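Long-range contact in SusD superfamily protein (PDB 3JQ0), which probably binds glycans or related nutrients at the outer membrane of Bacteroides vulgatus: residues K238-N249 / L356-C367. Residues are numbered along the deposited sequence; the frame is centred on the assembly and turned at random.
Sequences KKNKEMIFTIHN and LDDFPIYRYADC
Lys238, extended beyond CG, runs over the Asp358 carboxylate and sets NZ 2.9 Å from OD1 in a salt bridge, with a second bond from NZ to Leu356 O. Asn249 N reaches the same OD1 from the other face of the carboxylate, so a single oxygen is gripped from above and below. The second oxygen, Asp358 OD2, accepts a hydrogen bond from a water, which in turn accepts from Lys239 N and lies 3.2 Å from Thr246 OG1. In the other salt bridge between 238-249 and 356-367, Glu242 OE2 sits in the guanidinium plane of Arg363, 2.9 Å from NH1, while Ala365 N comes to OE2 from the opposite side of the carboxylate. Outside partners extend this charge network: Arg392 takes Glu242 OE1, and Glu441 and Glu445 hold Arg363.

Backbone bonds join strands 243-247 and 359-363 as a two-stranded antiparallel sheet with two classic beta bulges, in a mostly helical SusD-family chain; Tyr362 packs on helix 182-199 and Phe245 on helix 9-25. Ile244 N and Phe245 N both donate to Tyr362 O; Ile361 N and Tyr362 N both donate to Phe245 O. Further along, Ile247 and Phe359 exchange a reciprocal pair, and Asn249 ND2 bonds to Asp357 O almost in its own amide plane, 2.8 Å away. At the Glu242 end, strand 359-363 passes straight into helix 364-377, with Arg363 as N-cap, and Tyr364 N donates to Glu242 O.

Apolar contacts are mostly on the side of Phe245 and Ile247. Ile361 CB meets Phe245 CD2 at 3.7 Å, the two side chains lying alongside and pointing the same way, and Ile361 CG1 touches Ile247 CG1. On the face of Thr246 and Pro360, Met243, a selenomethionine, bends at chi2 (-60°) and brings CE to within 3.8 Å of Pro360 CG.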
loop_
_atom_site.group_PDB
_atom_site.type_symbol
_atom_site.label_atom_id
_atom_site.label_comp_id
_atom_site.label_asym_id
_atom_site.label_seq_id
_atom_site.Cartn_x
_atom_site.Cartn_y
_atom_site.Cartn_z
ATOM N N LYS A 238 11.992 -9.585 -9.361
ATOM C CA LYS A 238 11.520 -8.229 -9.538
ATOM C C LYS A 238 10.954 -7.932 -10.912
ATOM O O LYS A 238 11.344 -8.495 -11.910
ATOM C CB LYS A 238 12.656 -7.230 -9.260
ATOM C CG LYS A 238 13.077 -7.246 -7.809
ATOM C CD LYS A 238 14.215 -6.253 -7.557
ATOM C CE LYS A 238 14.578 -6.173 -6.099
ATOM N NZ LYS A 238 15.213 -4.892 -5.742
ATOM N N LYS A 239 10.004 -7.003 -10.941
ATOM C CA LYS A 239 9.417 -6.522 -12.206
ATOM C C LYS A 239 8.757 -7.647 -12.987
ATOM O O LYS A 239 8.707 -7.641 -14.207
ATOM C CB LYS A 239 10.431 -5.759 -13.030
ATOM C CG LYS A 239 10.881 -4.467 -12.331
ATOM C CD LYS A 239 11.712 -3.532 -13.105
ATOM C CE LYS A 239 12.918 -4.200 -13.566
ATOM N NZ LYS A 239 13.851 -3.186 -14.248
ATOM N N ASN A 240 8.194 -8.578 -12.245
ATOM C CA ASN A 240 7.383 -9.671 -12.785
ATOM C C ASN A 240 6.048 -9.107 -13.311
ATOM O O ASN A 240 5.734 -7.921 -13.163
ATOM C CB ASN A 240 7.172 -10.738 -11.730
ATOM C CG ASN A 240 6.499 -10.195 -10.511
ATOM O OD1 ASN A 240 5.345 -9.769 -10.574
ATOM N ND2 ASN A 240 7.202 -10.217 -9.358
ATOM N N LYS A 241 5.286 -9.952 -13.970
ATOM C CA LYS A 241 4.089 -9.490 -14.688
ATOM C C LYS A 241 2.976 -9.037 -13.787
ATOM O O LYS A 241 2.023 -8.397 -14.254
ATOM C CB LYS A 241 3.526 -10.613 -15.570
ATOM C CG LYS A 241 3.121 -11.858 -14.772
ATOM N N GLU A 242 3.059 -9.307 -12.487
ATOM C CA GLU A 242 2.078 -8.786 -11.578
ATOM C C GLU A 242 2.284 -7.313 -11.289
ATOM O O GLU A 242 1.352 -6.622 -10.848
ATOM C CB GLU A 242 2.046 -9.613 -10.326
ATOM C CG GLU A 242 0.898 -9.173 -9.409
ATOM C CD GLU A 242 0.254 -10.185 -8.578
ATOM O OE1 GLU A 242 0.550 -11.367 -8.828
ATOM O OE2 GLU A 242 -0.591 -9.792 -7.739
HETATM N N MSE A 243 3.486 -6.807 -11.478
HETATM C CA MSE A 243 3.783 -5.430 -11.168
HETATM C C MSE A 243 3.288 -4.463 -12.223
HETATM O O MSE A 243 3.660 -4.540 -13.392
HETATM C CB MSE A 243 5.285 -5.248 -10.989
HETATM C CG MSE A 243 5.887 -6.122 -9.902
HETATM SE SE MSE A 243 5.101 -5.755 -8.166
HETATM C CE MSE A 243 5.819 -7.211 -7.230
ATOM N N ILE A 244 2.391 -3.576 -11.817
ATOM C CA ILE A 244 1.942 -2.463 -12.638
ATOM C C ILE A 244 2.836 -1.249 -12.361
ATOM O O ILE A 244 3.365 -0.653 -13.307
ATOM C CB ILE A 244 0.441 -2.135 -12.370
ATOM C CG1 ILE A 244 -0.460 -3.329 -12.736
ATOM C CG2 ILE A 244 0.053 -0.849 -13.110
ATOM C CD1 ILE A 244 -1.788 -3.267 -11.994
ATOM N N PHE A 245 3.012 -0.925 -11.068
ATOM C CA PHE A 245 3.953 0.128 -10.674
ATOM C C PHE A 245 4.580 -0.334 -9.385
ATOM O O PHE A 245 3.888 -0.688 -8.430
ATOM C CB PHE A 245 3.277 1.483 -10.515
ATOM C CG PHE A 245 4.219 2.579 -10.081
ATOM C CD1 PHE A 245 5.433 2.803 -10.767
ATOM C CD2 PHE A 245 3.943 3.399 -9.008
ATOM C CE1 PHE A 245 6.313 3.779 -10.358
ATOM C CE2 PHE A 245 4.820 4.375 -8.616
ATOM C CZ PHE A 245 5.990 4.584 -9.284
ATOM N N THR A 246 5.899 -0.416 -9.388
ATOM C CA THR A 246 6.662 -0.909 -8.251
ATOM C C THR A 246 7.857 0.007 -7.998
ATOM O O THR A 246 8.486 0.471 -8.945
ATOM C CB THR A 246 7.083 -2.389 -8.526
ATOM O OG1 THR A 246 7.697 -2.906 -7.355
ATOM C CG2 THR A 246 7.993 -2.553 -9.755
ATOM N N ILE A 247 8.120 0.276 -6.730
ATOM C CA ILE A 247 9.236 1.134 -6.339
ATOM C C ILE A 247 10.516 0.302 -6.346
ATOM O O ILE A 247 10.642 -0.671 -5.600
ATOM C CB ILE A 247 9.050 1.738 -4.948
ATOM C CG1 ILE A 247 7.795 2.564 -4.839
ATOM C CG2 ILE A 247 10.271 2.537 -4.511
ATOM C CD1 ILE A 247 7.692 3.704 -5.708
ATOM N N HIS A 248 11.464 0.659 -7.216
ATOM C CA HIS A 248 12.756 -0.014 -7.283
ATOM C C HIS A 248 13.655 0.363 -6.124
ATOM O O HIS A 248 13.988 1.515 -5.969
ATOM C CB HIS A 248 13.466 0.313 -8.586
ATOM C CG HIS A 248 14.846 -0.295 -8.655
ATOM N ND1 HIS A 248 15.091 -1.647 -8.800
ATOM C CD2 HIS A 248 16.037 0.257 -8.384
ATOM C CE1 HIS A 248 16.393 -1.856 -8.797
ATOM N NE2 HIS A 248 16.984 -0.733 -8.487
ATOM N N ASN A 249 14.003 -0.639 -5.308
ATOM C CA ASN A 249 15.040 -0.509 -4.292
ATOM C C ASN A 249 16.194 -1.429 -4.704
ATOM O O ASN A 249 16.048 -2.294 -5.560
ATOM C CB ASN A 249 14.496 -0.850 -2.911
ATOM C CG ASN A 249 13.290 -0.015 -2.549
ATOM O OD1 ASN A 249 13.381 1.220 -2.469
ATOM N ND2 ASN A 249 12.142 -0.665 -2.334
ATOM N N LEU A 356 16.215 -5.187 0.594
ATOM C CA LEU A 356 16.410 -4.547 -0.711
ATOM C C LEU A 356 15.344 -4.930 -1.716
ATOM O O LEU A 356 15.528 -4.728 -2.910
ATOM C CB LEU A 356 17.803 -4.886 -1.227
ATOM C CG LEU A 356 18.955 -4.419 -0.344
ATOM C CD1 LEU A 356 20.321 -4.919 -0.955
ATOM C CD2 LEU A 356 18.986 -2.926 -0.174
ATOM N N ASP A 357 14.210 -5.457 -1.232
ATOM C CA ASP A 357 13.106 -5.762 -2.121
ATOM C C ASP A 357 12.548 -4.494 -2.741
ATOM O O ASP A 357 12.586 -3.420 -2.132
ATOM C CB ASP A 357 11.945 -6.414 -1.363
ATOM C CG ASP A 357 12.283 -7.784 -0.881
ATOM O OD1 ASP A 357 12.568 -8.656 -1.721
ATOM O OD2 ASP A 357 12.208 -7.982 0.359
ATOM N N ASP A 358 11.993 -4.636 -3.944
ATOM C CA ASP A 358 11.142 -3.587 -4.467
ATOM C C ASP A 358 9.862 -3.480 -3.636
ATOM O O ASP A 358 9.444 -4.458 -3.026
ATOM C CB ASP A 358 10.743 -3.873 -5.932
ATOM C CG ASP A 358 11.884 -3.696 -6.923
ATOM O OD1 ASP A 358 12.986 -3.236 -6.532
ATOM O OD2 ASP A 358 11.617 -4.020 -8.109
ATOM N N PHE A 359 9.260 -2.302 -3.576
ATOM C CA PHE A 359 8.026 -2.095 -2.838
ATOM C C PHE A 359 6.879 -1.875 -3.802
ATOM O O PHE A 359 6.814 -0.848 -4.474
ATOM C CB PHE A 359 8.105 -0.915 -1.891
ATOM C CG PHE A 359 6.869 -0.724 -1.077
ATOM C CD1 PHE A 359 6.408 -1.757 -0.271
ATOM C CD2 PHE A 359 6.135 0.424 -1.130
ATOM C CE1 PHE A 359 5.298 -1.611 0.504
ATOM C CE2 PHE A 359 4.996 0.566 -0.334
ATOM C CZ PHE A 359 4.575 -0.471 0.476
ATOM N N PRO A 360 5.977 -2.859 -3.962
ATOM C CA PRO A 360 4.879 -2.684 -4.936
ATOM C C PRO A 360 3.939 -1.564 -4.520
ATOM O O PRO A 360 3.605 -1.441 -3.350
ATOM C CB PRO A 360 4.153 -4.039 -4.891
ATOM C CG PRO A 360 5.118 -5.010 -4.269
ATOM C CD PRO A 360 5.921 -4.177 -3.297
ATOM N N ILE A 361 3.500 -0.790 -5.501
ATOM C CA ILE A 361 2.450 0.233 -5.347
ATOM C C ILE A 361 1.152 -0.293 -5.915
ATOM O O ILE A 361 0.102 -0.307 -5.253
ATOM C CB ILE A 361 2.866 1.591 -5.947
ATOM C CG1 ILE A 361 4.111 2.154 -5.247
ATOM C CG2 ILE A 361 1.701 2.568 -5.936
ATOM C CD1 ILE A 361 3.910 2.521 -3.814
ATOM N N TYR A 362 1.193 -0.694 -7.185
ATOM C CA TYR A 362 0.035 -1.306 -7.861
ATOM C C TYR A 362 0.401 -2.660 -8.419
ATOM O O TYR A 362 1.302 -2.736 -9.280
ATOM C CB TYR A 362 -0.509 -0.423 -8.974
ATOM C CG TYR A 362 -1.106 0.900 -8.553
ATOM C CD1 TYR A 362 -2.045 0.972 -7.514
ATOM C CD2 TYR A 362 -0.776 2.062 -9.205
ATOM C CE1 TYR A 362 -2.661 2.161 -7.192
ATOM C CE2 TYR A 362 -1.393 3.275 -8.878
ATOM C CZ TYR A 362 -2.334 3.321 -7.852
ATOM O OH TYR A 362 -2.933 4.538 -7.582
ATOM N N ARG A 363 -0.319 -3.686 -7.967
ATOM C CA ARG A 363 -0.193 -5.069 -8.414
ATOM C C ARG A 363 -1.421 -5.526 -9.138
ATOM O O ARG A 363 -2.530 -5.021 -8.850
ATOM C CB ARG A 363 -0.030 -6.045 -7.108
ATOM C CG ARG A 363 1.256 -5.930 -6.420
ATOM C CD ARG A 363 1.572 -7.059 -5.618
ATOM N NE ARG A 363 0.892 -7.215 -4.344
ATOM C CZ ARG A 363 0.069 -8.202 -4.045
ATOM N NH1 ARG A 363 -0.438 -9.039 -4.931
ATOM N NH2 ARG A 363 -0.272 -8.347 -2.775
ATOM N N TYR A 364 -1.309 -6.545 -9.991
ATOM C CA TYR A 364 -2.475 -7.019 -10.700
ATOM C C TYR A 364 -3.586 -7.544 -9.748
ATOM O O TYR A 364 -4.762 -7.349 -10.046
ATOM C CB TYR A 364 -2.114 -8.049 -11.752
ATOM C CG TYR A 364 -3.250 -8.360 -12.686
ATOM C CD1 TYR A 364 -3.719 -7.410 -13.560
ATOM C CD2 TYR A 364 -3.870 -9.596 -12.714
ATOM C CE1 TYR A 364 -4.766 -7.684 -14.419
ATOM C CE2 TYR A 364 -4.900 -9.883 -13.582
ATOM C CZ TYR A 364 -5.350 -8.926 -14.436
ATOM O OH TYR A 364 -6.390 -9.144 -15.305
ATOM N N ALA A 365 -3.248 -8.160 -8.610
ATOM C CA ALA A 365 -4.316 -8.574 -7.689
ATOM C C ALA A 365 -5.123 -7.361 -7.229
ATOM O O ALA A 365 -6.301 -7.491 -6.895
ATOM C CB ALA A 365 -3.774 -9.336 -6.495
ATOM N N ASP A 366 -4.459 -6.203 -7.097
ATOM C CA ASP A 366 -5.130 -4.947 -6.690
ATOM C C ASP A 366 -6.115 -4.538 -7.779
ATOM O O ASP A 366 -7.266 -4.215 -7.475
ATOM C CB ASP A 366 -4.023 -3.894 -6.430
ATOM C CG ASP A 366 -4.458 -2.640 -5.719
ATOM O OD1 ASP A 366 -5.620 -2.554 -5.271
ATOM O OD2 ASP A 366 -3.578 -1.770 -5.581
ATOM N N CYS A 367 -5.690 -4.579 -9.044
ATOM C CA CYS A 367 -6.611 -4.337 -10.160
ATOM C C CYS A 367 -7.855 -5.228 -9.998
ATOM O O CYS A 367 -8.971 -4.767 -10.077
ATOM C CB CYS A 367 -5.868 -4.606 -11.472
ATOM S SG CYS A 367 -6.926 -4.556 -12.935
HETATM O O HOH W 1 9.298 -5.460 -8.552
#